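Local coordinates for mRNA-capping enzyme subunit alpha (Saccharomyces cerevisiae, PDB 3KYH), which transfers GMP from GTP to the diphosphate end of nascent mRNA through a covalent enzyme-GMP intermediate, the second step of cap formation, at residues C[41-49]-C[94-102]; C[163-171]-C[232-240]. All coordinates share one frame; numbering follows the deposited sequence.

In the fold
Both contacts belong to the catalytic domain of the guanylyltransferase, which carries K72, the lysine that becomes covalently linked to GMP. In contact 1 the segment leading into strand 49-52 lies against the turn after strand 91-96; in contact 2 the start of helix 168-189 meets the segment that follows strand 229-233. Their centres are 19 Å apart, yet they touch directly: S48 N lies 3.2 Å from Y238 OH, a probable hydrogen bond, and S48 OG packs 3.7 Å from T239 CB. The side chain of R98 in contact 1 is about 6 Å from that of K72, whereas in contact 2 the side chain of T232 is about 10 Å from it.

Contact 1 of 2, residues C[41-49]-C[94-102]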
loop_
_atom_site.group_PDB
_atom_site.type_symbol
_atom_site.label_atom_id
_atom_site.label_comp_id
_atom_site.label_asym_id
_atom_site.label_seq_id
_atom_site.Cartn_x
_atom_site.Cartn_y
_atom_site.Cartn_z
ATOM N N PRO C 41 -14.719 -34.882 -20.817
ATOM C CA PRO C 41 -15.554 -34.317 -19.749
ATOM C C PRO C 41 -14.841 -33.597 -18.600
ATOM O O PRO C 41 -15.505 -32.966 -17.770
ATOM C CB PRO C 41 -16.311 -35.541 -19.245
ATOM C CG PRO C 41 -16.562 -36.311 -20.499
ATOM C CD PRO C 41 -15.472 -35.956 -21.500
ATOM N N THR C 42 -13.516 -33.726 -18.543
ATOM C CA THR C 42 -12.634 -32.837 -17.780
ATOM C C THR C 42 -13.031 -31.370 -18.004
ATOM O O THR C 42 -13.322 -30.642 -17.043
ATOM C CB THR C 42 -11.146 -33.021 -18.222
ATOM O OG1 THR C 42 -11.088 -33.236 -19.646
ATOM C CG2 THR C 42 -10.477 -34.199 -17.497
ATOM N N LYS C 43 -13.079 -30.981 -19.286
ATOM C CA LYS C 43 -13.424 -29.627 -19.738
ATOM C C LYS C 43 -14.509 -29.559 -20.827
ATOM O O LYS C 43 -15.647 -29.178 -20.522
ATOM C CB LYS C 43 -12.169 -28.825 -20.122
ATOM C CG LYS C 43 -11.462 -29.187 -21.453
ATOM C CD LYS C 43 -10.546 -30.414 -21.381
ATOM C CE LYS C 43 -9.622 -30.468 -22.601
ATOM N NZ LYS C 43 -8.373 -31.260 -22.348
ATOM N N THR C 44 -14.171 -29.964 -22.058
ATOM C CA THR C 44 -15.001 -29.717 -23.260
ATOM C C THR C 44 -16.461 -30.178 -23.169
ATOM O O THR C 44 -16.796 -31.032 -22.341
ATOM C CB THR C 44 -14.350 -30.252 -24.568
ATOM O OG1 THR C 44 -13.819 -31.568 -24.354
ATOM C CG2 THR C 44 -13.247 -29.311 -25.059
ATOM N N PHE C 45 -17.325 -29.600 -24.005
ATOM C CA PHE C 45 -18.748 -29.964 -24.028
ATOM C C PHE C 45 -18.913 -31.378 -24.553
ATOM O O PHE C 45 -18.494 -31.662 -25.681
ATOM C CB PHE C 45 -19.588 -28.984 -24.848
ATOM C CG PHE C 45 -21.064 -29.277 -24.815
ATOM C CD1 PHE C 45 -21.809 -29.097 -23.637
ATOM C CD2 PHE C 45 -21.730 -29.673 -25.987
ATOM C CE1 PHE C 45 -23.199 -29.354 -23.629
ATOM C CE2 PHE C 45 -23.117 -29.930 -25.993
ATOM C CZ PHE C 45 -23.851 -29.804 -24.814
ATOM N N PRO C 46 -19.476 -32.275 -23.727
ATOM C CA PRO C 46 -19.623 -33.642 -24.186
ATOM C C PRO C 46 -20.375 -33.658 -25.508
ATOM O O PRO C 46 -19.801 -34.087 -26.505
ATOM C CB PRO C 46 -20.435 -34.310 -23.068
ATOM C CG PRO C 46 -20.136 -33.497 -21.873
ATOM C CD PRO C 46 -20.086 -32.098 -22.399
ATOM N N GLY C 47 -21.576 -33.075 -25.532
ATOM C CA GLY C 47 -22.480 -33.145 -26.689
ATOM C C GLY C 47 -21.913 -32.609 -27.986
ATOM O O GLY C 47 -20.885 -31.933 -28.003
ATOM N N SER C 48 -22.585 -32.931 -29.084
ATOM C CA SER C 48 -22.007 -32.696 -30.400
ATOM C C SER C 48 -22.340 -31.282 -30.743
ATOM O O SER C 48 -23.424 -30.829 -30.383
ATOM C CB SER C 48 -22.592 -33.648 -31.443
ATOM O OG SER C 48 -21.658 -33.865 -32.488
ATOM N N GLN C 49 -21.398 -30.600 -31.403
ATOM C CA GLN C 49 -21.534 -29.190 -31.817
ATOM C C GLN C 49 -21.450 -29.022 -33.340
ATOM O O GLN C 49 -20.417 -29.344 -33.948
ATOM C CB GLN C 49 -20.506 -28.297 -31.112
ATOM C CG GLN C 49 -20.924 -27.795 -29.735
ATOM C CD GLN C 49 -21.880 -26.593 -29.770
ATOM O OE1 GLN C 49 -21.501 -25.473 -29.414
ATOM N NE2 GLN C 49 -23.127 -26.829 -30.174
ATOM N N PHE C 94 -29.461 -34.789 -13.593
ATOM C CA PHE C 94 -28.381 -33.815 -13.833
ATOM C C PHE C 94 -28.341 -33.161 -15.221
ATOM O O PHE C 94 -28.726 -33.775 -16.227
ATOM C CB PHE C 94 -27.016 -34.418 -13.473
ATOM C CG PHE C 94 -26.757 -34.528 -11.984
ATOM C CD1 PHE C 94 -27.574 -35.316 -11.155
ATOM C CD2 PHE C 94 -25.641 -33.897 -11.421
ATOM C CE1 PHE C 94 -27.317 -35.410 -9.784
ATOM C CE2 PHE C 94 -25.354 -34.012 -10.052
ATOM C CZ PHE C 94 -26.185 -34.770 -9.238
ATOM N N MET C 95 -27.835 -31.920 -15.249
ATOM C CA MET C 95 -27.918 -31.030 -16.421
ATOM C C MET C 95 -26.596 -30.363 -16.804
ATOM O O MET C 95 -26.006 -29.661 -15.993
ATOM C CB MET C 95 -28.974 -29.943 -16.168
ATOM C CG MET C 95 -30.424 -30.410 -16.118
ATOM S SD MET C 95 -30.971 -31.373 -17.555
ATOM C CE MET C 95 -32.662 -30.735 -17.774
ATOM N N ILE C 96 -26.180 -30.525 -18.058
ATOM C CA ILE C 96 -24.885 -30.013 -18.535
ATOM C C ILE C 96 -24.982 -28.902 -19.612
ATOM O O ILE C 96 -25.249 -29.172 -20.800
ATOM C CB ILE C 96 -23.919 -31.193 -18.921
ATOM C CG1 ILE C 96 -24.323 -31.869 -20.237
ATOM C CG2 ILE C 96 -23.886 -32.250 -17.797
ATOM C CD1 ILE C 96 -23.509 -33.095 -20.604
ATOM N N ASP C 97 -24.773 -27.652 -19.178
ATOM C CA ASP C 97 -24.877 -26.448 -20.045
ATOM C C ASP C 97 -23.708 -26.272 -21.017
ATOM O O ASP C 97 -22.913 -27.195 -21.159
ATOM C CB ASP C 97 -25.220 -25.170 -19.244
ATOM C CG ASP C 97 -24.199 -24.848 -18.157
ATOM O OD1 ASP C 97 -24.248 -23.769 -17.510
ATOM O OD2 ASP C 97 -23.310 -25.690 -17.949
ATOM N N ARG C 98 -23.627 -25.128 -21.706
ATOM C CA ARG C 98 -22.680 -24.880 -22.824
ATOM C C ARG C 98 -21.220 -24.855 -22.345
ATOM O O ARG C 98 -20.304 -25.468 -22.929
ATOM C CB ARG C 98 -23.058 -23.573 -23.556
ATOM C CG ARG C 98 -22.388 -23.341 -24.934
ATOM C CD ARG C 98 -23.185 -23.911 -26.109
ATOM N NE ARG C 98 -24.296 -23.035 -26.489
ATOM C CZ ARG C 98 -25.135 -23.258 -27.500
ATOM N NH1 ARG C 98 -25.014 -24.346 -28.258
ATOM N NH2 ARG C 98 -26.105 -22.384 -27.755
ATOM N N GLU C 99 -21.010 -24.101 -21.280
ATOM C CA GLU C 99 -19.836 -24.290 -20.453
ATOM C C GLU C 99 -20.203 -25.533 -19.622
ATOM O O GLU C 99 -21.365 -25.685 -19.245
ATOM C CB GLU C 99 -19.619 -23.029 -19.599
ATOM C CG GLU C 99 -18.376 -23.030 -18.726
ATOM C CD GLU C 99 -17.092 -23.149 -19.517
ATOM O OE1 GLU C 99 -16.776 -22.206 -20.265
ATOM O OE2 GLU C 99 -16.409 -24.187 -19.386
ATOM N N ASN C 100 -19.262 -26.458 -19.420
ATOM C CA ASN C 100 -19.548 -27.710 -18.694
ATOM C C ASN C 100 -19.832 -27.531 -17.202
ATOM O O ASN C 100 -18.920 -27.591 -16.357
ATOM C CB ASN C 100 -18.450 -28.754 -18.912
ATOM C CG ASN C 100 -18.825 -29.782 -19.943
ATOM O OD1 ASN C 100 -19.051 -30.959 -19.627
ATOM N ND2 ASN C 100 -18.927 -29.337 -21.188
ATOM N N ASN C 101 -21.104 -27.273 -16.909
ATOM C CA ASN C 101 -21.555 -26.938 -15.563
ATOM C C ASN C 101 -22.808 -27.758 -15.253
ATOM O O ASN C 101 -23.659 -27.925 -16.135
ATOM C CB ASN C 101 -21.809 -25.434 -15.460
ATOM C CG ASN C 101 -20.841 -24.606 -16.323
ATOM O OD1 ASN C 101 -19.615 -24.633 -16.127
ATOM N ND2 ASN C 101 -21.402 -23.861 -17.283
ATOM N N TYR C 102 -22.912 -28.272 -14.022
ATOM C CA TYR C 102 -23.839 -29.367 -13.695
ATOM C C TYR C 102 -25.026 -29.023 -12.781
ATOM O O TYR C 102 -24.851 -28.695 -11.598
ATOM C CB TYR C 102 -23.043 -30.542 -13.108
ATOM C CG TYR C 102 -22.314 -31.424 -14.109
ATOM C CD1 TYR C 102 -21.560 -30.876 -15.160
ATOM C CD2 TYR C 102 -22.342 -32.822 -13.972
ATOM C CE1 TYR C 102 -20.885 -31.685 -16.034
ATOM C CE2 TYR C 102 -21.643 -33.647 -14.851
ATOM C CZ TYR C 102 -20.926 -33.068 -15.879
ATOM O OH TYR C 102 -20.257 -33.875 -16.778
#
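F45 holds CG anti to its own nitrogen (chi1 -176°), which directs the ring at the I96-R98 backbone, while I96 places CG1 between its nitrogen and carbonyl carbon (chi1 74°) and from there runs extended, so that CD1 is carried to P46. The F45 ring meets the turn through CE1: I96 O lies in the ring plane at the edge, 3.5 Å from this atom, and D97 O approaches it obliquely. One face of the same ring is covered from within its own segment by G47 N, 3.4 Å above the plane and offset toward the rim. P46 and I96 meet tip to tip, with CG of the proline 3.6 Å from CD1 of the isoleucine.

The junction lies in the catalytic domain of the capping enzyme, where strands 91-96 and 102-105 form an antiparallel hairpin. The turn joining them lies against the segment that leads into strand 49-52, with R77 of strand 76-84 touching both F45 and Q49. Within the turn, D97 OD1 receives a nearly straight hydrogen bond of 2.9 Å from N101 ND2, and N100 is the centre of an inverse gamma turn.

The N100 side chain lies against the K43-P46 backbone, its amide plane 70° from the F45 ring. OD1 of this asparagine is 3.2 Å from P46 CD, and its CB is 3.3 Å from K43 O. N100 ND2 lies 3.0 Å from T44 O, at an angle too poor for a hydrogen bond, whereas N100 O is hydrogen-bonded to K29 NZ of helix 23-35. Farther out, the exposed R98, bent at both chi2 and chi3, crosses the side chain of Q49 at about a right angle.

Contact 2 of 2, residues C[163-171]-C[232-240]; sequences LTQSPTSSR and TPVKAPYTA
T168 and R171, in the first turn of helix 168-189, grip the bend that follows strand 229-233, with P167 at the N-cap position. Helix start and bend both lie in the catalytic nucleotidyltransferase domain of the capping enzyme, the strand being part of its five-stranded mixed sheet. The amide of T168 donates to V234 O (3.1 Å, N-H...O angle 146°) and more weakly to A236 O. Because T168 OG1 stands beside its own nitrogen (chi1 -59°), the hydroxyl faces the same bend and gives its proton to P233 O at 2.9 Å. R171 completes this tightly packed side. Its NH1 links the two segments, donating to A236 O at 3.2 Å, near the guanidinium plane, and to S166 O of its own segment at 3.1 Å. The flat group is sandwiched between T168 CA on one face and Y238 CB on the other, 3.3 Å above the plane, while NH2 forms a salt bridge with D154 of strand 154-158. A leucine in place of R171 would probably leave D154 without its charged mate and S166 O and A236 O without their shared donor.

Toward solvent the contact thins. The rings of P167 and P237 are exposed, P167 CG coming no nearer to K235 O than 3.8 Å; K235 points its CB away, and its NZ forms a salt bridge with D66. S169 adds little beyond CB against V234 CG1, also 3.8 Å apart. Even here one directed contact remains, a CA-H...O approach in which P167 CA lies 3.4 Å from A236 O with an angle of 153° at the hydrogen.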
loop_
_atom_site.group_PDB
_atom_site.type_symbol
_atom_site.label_atom_id
_atom_site.label_comp_id
_atom_site.label_asym_id
_atom_site.label_seq_id
_atom_site.Cartn_x
_atom_site.Cartn_y
_atom_site.Cartn_z
ATOM N N LEU C 163 -23.431 -45.611 -26.212
ATOM C CA LEU C 163 -24.024 -45.523 -27.542
ATOM C C LEU C 163 -23.442 -44.339 -28.347
ATOM O O LEU C 163 -24.182 -43.504 -28.841
ATOM C CB LEU C 163 -25.564 -45.485 -27.436
ATOM C CG LEU C 163 -26.424 -46.765 -27.549
ATOM C CD1 LEU C 163 -27.893 -46.474 -27.270
ATOM C CD2 LEU C 163 -26.306 -47.468 -28.913
ATOM N N THR C 164 -22.116 -44.238 -28.428
ATOM C CA THR C 164 -21.445 -43.231 -29.260
ATOM C C THR C 164 -21.146 -43.849 -30.627
ATOM O O THR C 164 -21.698 -43.414 -31.638
ATOM C CB THR C 164 -20.094 -42.768 -28.653
ATOM O OG1 THR C 164 -20.253 -42.426 -27.271
ATOM C CG2 THR C 164 -19.538 -41.570 -29.404
ATOM N N GLN C 165 -20.334 -44.910 -30.624
ATOM C CA GLN C 165 -19.709 -45.488 -31.817
ATOM C C GLN C 165 -20.678 -46.084 -32.846
ATOM O O GLN C 165 -20.254 -46.578 -33.907
ATOM C CB GLN C 165 -18.655 -46.515 -31.387
ATOM C CG GLN C 165 -17.294 -45.965 -30.963
ATOM C CD GLN C 165 -17.381 -44.686 -30.149
ATOM O OE1 GLN C 165 -17.572 -43.604 -30.705
ATOM N NE2 GLN C 165 -17.238 -44.805 -28.831
ATOM N N SER C 166 -21.972 -45.965 -32.536
ATOM C CA SER C 166 -23.094 -46.537 -33.286
ATOM C C SER C 166 -23.866 -45.490 -34.096
ATOM O O SER C 166 -24.027 -44.359 -33.620
ATOM C CB SER C 166 -24.053 -47.207 -32.293
ATOM O OG SER C 166 -24.323 -46.338 -31.194
ATOM N N PRO C 167 -24.358 -45.865 -35.304
ATOM C CA PRO C 167 -25.210 -45.025 -36.163
ATOM C C PRO C 167 -26.383 -44.352 -35.447
ATOM O O PRO C 167 -26.850 -44.857 -34.423
ATOM C CB PRO C 167 -25.732 -46.026 -37.196
ATOM C CG PRO C 167 -24.579 -46.952 -37.397
ATOM C CD PRO C 167 -23.937 -47.087 -36.029
ATOM N N THR C 168 -26.841 -43.227 -35.993
ATOM C CA THR C 168 -27.926 -42.428 -35.401
ATOM C C THR C 168 -29.182 -43.263 -35.199
ATOM O O THR C 168 -29.735 -43.276 -34.103
ATOM C CB THR C 168 -28.276 -41.164 -36.260
ATOM O OG1 THR C 168 -27.116 -40.324 -36.397
ATOM C CG2 THR C 168 -29.432 -40.348 -35.655
ATOM N N SER C 169 -29.600 -43.960 -36.257
ATOM C CA SER C 169 -30.865 -44.691 -36.286
ATOM C C SER C 169 -31.018 -45.489 -35.009
ATOM O O SER C 169 -31.983 -45.281 -34.267
ATOM C CB SER C 169 -30.988 -45.565 -37.539
ATOM O OG SER C 169 -29.770 -46.219 -37.840
ATOM N N SER C 170 -29.985 -46.287 -34.731
ATOM C CA SER C 170 -29.810 -47.088 -33.514
ATOM C C SER C 170 -29.509 -46.278 -32.252
ATOM O O SER C 170 -29.850 -46.726 -31.161
ATOM C CB SER C 170 -28.732 -48.154 -33.725
ATOM O OG SER C 170 -27.561 -47.604 -34.316
ATOM N N ARG C 171 -28.875 -45.114 -32.378
ATOM C CA ARG C 171 -28.743 -44.193 -31.238
ATOM C C ARG C 171 -30.116 -43.654 -30.804
ATOM O O ARG C 171 -30.506 -43.857 -29.652
ATOM C CB ARG C 171 -27.775 -43.040 -31.527
ATOM C CG ARG C 171 -26.274 -43.379 -31.457
ATOM C CD ARG C 171 -25.403 -42.106 -31.300
ATOM N NE ARG C 171 -25.944 -40.986 -32.062
ATOM C CZ ARG C 171 -25.658 -40.705 -33.333
ATOM N NH1 ARG C 171 -24.753 -41.409 -34.032
ATOM N NH2 ARG C 171 -26.275 -39.669 -33.887
ATOM N N THR C 232 -29.127 -33.815 -39.663
ATOM C CA THR C 232 -28.401 -34.935 -39.031
ATOM C C THR C 232 -28.266 -36.167 -39.938
ATOM O O THR C 232 -29.249 -36.588 -40.546
ATOM C CB THR C 232 -29.029 -35.368 -37.692
ATOM O OG1 THR C 232 -29.544 -34.228 -36.997
ATOM C CG2 THR C 232 -27.995 -36.049 -36.808
ATOM N N PRO C 233 -27.058 -36.762 -40.027
ATOM C CA PRO C 233 -26.949 -37.933 -40.900
ATOM C C PRO C 233 -27.257 -39.243 -40.171
ATOM O O PRO C 233 -26.682 -39.508 -39.104
ATOM C CB PRO C 233 -25.494 -37.883 -41.365
ATOM C CG PRO C 233 -24.756 -37.127 -40.246
ATOM C CD PRO C 233 -25.769 -36.409 -39.398
ATOM N N VAL C 234 -28.172 -40.030 -40.741
ATOM C CA VAL C 234 -28.608 -41.319 -40.183
ATOM C C VAL C 234 -27.371 -42.225 -39.962
ATOM O O VAL C 234 -26.772 -42.208 -38.883
ATOM C CB VAL C 234 -29.706 -41.994 -41.087
ATOM C CG1 VAL C 234 -30.165 -43.362 -40.538
ATOM C CG2 VAL C 234 -30.911 -41.070 -41.311
ATOM N N LYS C 235 -26.994 -42.982 -40.992
ATOM C CA LYS C 235 -25.801 -43.830 -41.074
ATOM C C LYS C 235 -24.520 -43.449 -40.302
ATOM O O LYS C 235 -23.698 -44.328 -40.024
ATOM C CB LYS C 235 -25.443 -43.991 -42.560
ATOM C CG LYS C 235 -26.215 -45.084 -43.319
ATOM C CD LYS C 235 -26.343 -44.829 -44.828
ATOM C CE LYS C 235 -25.023 -44.447 -45.562
ATOM N NZ LYS C 235 -25.307 -44.244 -47.026
ATOM N N ALA C 236 -24.337 -42.163 -39.991
ATOM C CA ALA C 236 -23.145 -41.643 -39.297
ATOM C C ALA C 236 -23.082 -41.850 -37.777
ATOM O O ALA C 236 -24.123 -41.915 -37.112
ATOM C CB ALA C 236 -22.970 -40.166 -39.607
ATOM N N PRO C 237 -21.857 -41.922 -37.219
ATOM C CA PRO C 237 -21.706 -41.988 -35.756
ATOM C C PRO C 237 -21.596 -40.620 -35.104
ATOM O O PRO C 237 -21.127 -39.682 -35.752
ATOM C CB PRO C 237 -20.397 -42.763 -35.560
ATOM C CG PRO C 237 -19.627 -42.562 -36.815
ATOM C CD PRO C 237 -20.588 -42.207 -37.920
ATOM N N TYR C 238 -21.987 -40.539 -33.830
ATOM C CA TYR C 238 -21.954 -39.310 -33.010
ATOM C C TYR C 238 -20.503 -38.920 -32.643
ATOM O O TYR C 238 -19.553 -39.219 -33.378
ATOM C CB TYR C 238 -22.831 -39.503 -31.755
ATOM C CG TYR C 238 -23.386 -38.274 -31.029
ATOM C CD1 TYR C 238 -24.567 -37.634 -31.457
ATOM C CD2 TYR C 238 -22.786 -37.809 -29.852
ATOM C CE1 TYR C 238 -25.091 -36.532 -30.754
ATOM C CE2 TYR C 238 -23.299 -36.705 -29.151
ATOM C CZ TYR C 238 -24.468 -36.086 -29.590
ATOM O OH TYR C 238 -24.989 -35.011 -28.877
ATOM N N THR C 239 -20.332 -38.270 -31.492
ATOM C CA THR C 239 -19.099 -37.570 -31.144
ATOM C C THR C 239 -19.118 -37.115 -29.689
ATOM O O THR C 239 -20.149 -36.649 -29.173
ATOM C CB THR C 239 -18.915 -36.289 -32.005
ATOM O OG1 THR C 239 -18.933 -36.644 -33.389
ATOM C CG2 THR C 239 -17.595 -35.584 -31.719
ATOM N N ALA C 240 -17.943 -37.245 -29.070
ATOM C CA ALA C 240 -17.564 -36.541 -27.859
ATOM C C ALA C 240 -17.434 -35.015 -28.118
ATOM O O ALA C 240 -18.299 -34.413 -28.774
ATOM C CB ALA C 240 -16.244 -37.113 -27.364
#